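PDB 2PB9: phosphomethylpyrimidine kinase from Pyrococcus furiosus, which probably phosphorylates hydroxymethylpyrimidine and its phosphate through its kinase part and, through its ThiN-type C-terminal domain, condenses the pyrimidine diphosphate with thiazole phosphate to thiamine phosphate. Local coordinates for residues 90-95 against 172-177. Numbering follows the deposited sequence.
Sequences PEYRSA and FGRNPR
Two neighbouring antiparallel strands of the mixed sheet in this ThiN domain, 94-98 and 168-173, meet here at the start of one and the end of the other. Ser94 and Gly173 form a hydrogen-bonded pair: Ser94 N donates to Gly173 O, in the plane of that carbonyl, at 3.2 Å. The return bond, from Gly173 N to Ser94 O, is straighter at the hydrogen (169°), but its donor sits above the carbonyl plane. Next along is the non-hydrogen-bonded pair Ala95 and Phe172, where Ala95 CB lies 3.8 Å from Phe172 CD2, on the face of the sheet that helix 77-86 covers.

Beyond the strand ends, Arg174 crosses one face of the Tyr92 ring obliquely with CG and CD. Its CG is over the ring centre, 3.3 Å from the centroid, a CH-pi contact only 12° off the normal. CD follows on beside Tyr92 CZ and OH; the bend comes after it, at chi3, and turns the guanidinium off the ring.

Glu178 of helix 176-185 takes a salt bridge from Arg174 NH2, and its backbone N donates to OD1 of Asn175, the N-cap residue. Ser94 OG, anti to its own N (chi1 -175°), hydrogen-bonds to Val36 O of the adjoining strand 35-38, while Pro176 CD packs 3.7 Å from Ser94 OG.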
loop_
_atom_site.group_PDB
_atom_site.type_symbol
_atom_site.label_atom_id
_atom_site.label_comp_id
_atom_site.label_asym_id
_atom_site.label_seq_id
_atom_site.Cartn_x
_atom_site.Cartn_y
_atom_site.Cartn_z
ATOM N N PRO A 90 -31.304 0.768 13.542
ATOM C CA PRO A 90 -32.127 1.867 13.030
ATOM C C PRO A 90 -32.283 3.091 13.930
ATOM O O PRO A 90 -32.739 4.131 13.474
ATOM C CB PRO A 90 -33.458 1.181 12.713
ATOM C CG PRO A 90 -33.470 -0.015 13.637
ATOM C CD PRO A 90 -32.062 -0.495 13.535
ATOM N N GLU A 91 -31.903 2.977 15.196
ATOM C CA GLU A 91 -32.012 4.105 16.113
ATOM C C GLU A 91 -30.790 5.012 16.049
ATOM O O GLU A 91 -30.828 6.153 16.500
ATOM C CB GLU A 91 -32.190 3.610 17.548
ATOM C CG GLU A 91 -33.419 2.746 17.743
ATOM C CD GLU A 91 -34.714 3.510 17.503
ATOM O OE1 GLU A 91 -34.849 4.138 16.426
ATOM O OE2 GLU A 91 -35.597 3.479 18.393
ATOM N N TYR A 92 -29.704 4.509 15.478
ATOM C CA TYR A 92 -28.485 5.294 15.401
ATOM C C TYR A 92 -28.329 6.030 14.089
ATOM O O TYR A 92 -27.664 5.550 13.170
ATOM C CB TYR A 92 -27.282 4.390 15.654
ATOM C CG TYR A 92 -27.254 3.881 17.068
ATOM C CD1 TYR A 92 -28.230 2.994 17.528
ATOM C CD2 TYR A 92 -26.308 4.351 17.974
ATOM C CE1 TYR A 92 -28.274 2.597 18.861
ATOM C CE2 TYR A 92 -26.337 3.960 19.315
ATOM C CZ TYR A 92 -27.326 3.085 19.749
ATOM O OH TYR A 92 -27.374 2.713 21.070
ATOM N N ARG A 93 -28.935 7.211 14.014
ATOM C CA ARG A 93 -28.875 8.014 12.808
ATOM C C ARG A 93 -27.982 9.228 12.884
ATOM O O ARG A 93 -28.160 10.189 12.137
ATOM C CB ARG A 93 -30.271 8.438 12.378
ATOM C CG ARG A 93 -31.265 8.553 13.492
ATOM C CD ARG A 93 -32.530 7.853 13.068
ATOM N NE ARG A 93 -33.695 8.433 13.711
ATOM C CZ ARG A 93 -34.119 9.675 13.513
ATOM N NH1 ARG A 93 -33.473 10.479 12.681
ATOM N NH2 ARG A 93 -35.191 10.111 14.156
ATOM N N SER A 94 -27.019 9.183 13.793
ATOM C CA SER A 94 -26.066 10.265 13.937
ATOM C C SER A 94 -24.692 9.620 13.944
ATOM O O SER A 94 -24.548 8.446 14.298
ATOM C CB SER A 94 -26.288 11.024 15.244
ATOM O OG SER A 94 -25.431 12.156 15.314
ATOM N N ALA A 95 -23.687 10.384 13.538
ATOM C CA ALA A 95 -22.320 9.886 13.508
ATOM C C ALA A 95 -21.384 11.050 13.247
ATOM O O ALA A 95 -21.830 12.159 12.960
ATOM C CB ALA A 95 -22.162 8.823 12.405
ATOM N N PHE A 172 -20.655 6.565 16.460
ATOM C CA PHE A 172 -22.090 6.669 16.233
ATOM C C PHE A 172 -22.823 6.944 17.536
ATOM O O PHE A 172 -22.406 6.616 18.626
ATOM C CB PHE A 172 -22.623 5.392 15.585
ATOM C CG PHE A 172 -21.854 4.968 14.372
ATOM C CD1 PHE A 172 -20.568 4.468 14.493
ATOM C CD2 PHE A 172 -22.416 5.072 13.113
ATOM C CE1 PHE A 172 -19.855 4.077 13.376
ATOM C CE2 PHE A 172 -21.708 4.683 11.991
ATOM C CZ PHE A 172 -20.426 4.184 12.122
ATOM N N GLY A 173 -24.017 7.536 17.332
ATOM C CA GLY A 173 -24.912 7.866 18.421
ATOM C C GLY A 173 -26.318 7.865 17.859
ATOM O O GLY A 173 -26.505 7.886 16.640
ATOM N N ARG A 174 -27.316 7.840 18.730
ATOM C CA ARG A 174 -28.687 7.835 18.265
ATOM C C ARG A 174 -29.127 9.237 17.857
ATOM O O ARG A 174 -30.097 9.401 17.123
ATOM C CB ARG A 174 -29.589 7.264 19.351
ATOM C CG ARG A 174 -29.150 5.884 19.794
ATOM C CD ARG A 174 -30.101 5.316 20.810
ATOM N NE ARG A 174 -30.277 6.207 21.949
ATOM C CZ ARG A 174 -31.230 6.054 22.863
ATOM N NH1 ARG A 174 -32.083 5.042 22.759
ATOM N NH2 ARG A 174 -31.341 6.913 23.874
ATOM N N ASN A 175 -28.407 10.244 18.333
ATOM C CA ASN A 175 -28.693 11.636 17.989
ATOM C C ASN A 175 -27.377 12.395 18.153
ATOM O O ASN A 175 -26.430 11.876 18.745
ATOM C CB ASN A 175 -29.773 12.215 18.914
ATOM C CG ASN A 175 -29.378 12.162 20.386
ATOM O OD1 ASN A 175 -28.429 12.822 20.814
ATOM N ND2 ASN A 175 -30.103 11.371 21.162
ATOM N N PRO A 176 -27.287 13.622 17.615
ATOM C CA PRO A 176 -26.045 14.388 17.747
ATOM C C PRO A 176 -25.552 14.665 19.163
ATOM O O PRO A 176 -24.347 14.721 19.388
ATOM C CB PRO A 176 -26.329 15.670 16.949
ATOM C CG PRO A 176 -27.810 15.687 16.767
ATOM C CD PRO A 176 -28.169 14.245 16.623
ATOM N N ARG A 177 -26.463 14.823 20.118
ATOM C CA ARG A 177 -26.056 15.090 21.494
ATOM C C ARG A 177 -25.254 13.924 22.047
ATOM O O ARG A 177 -24.228 14.120 22.686
ATOM C CB ARG A 177 -27.274 15.351 22.379
#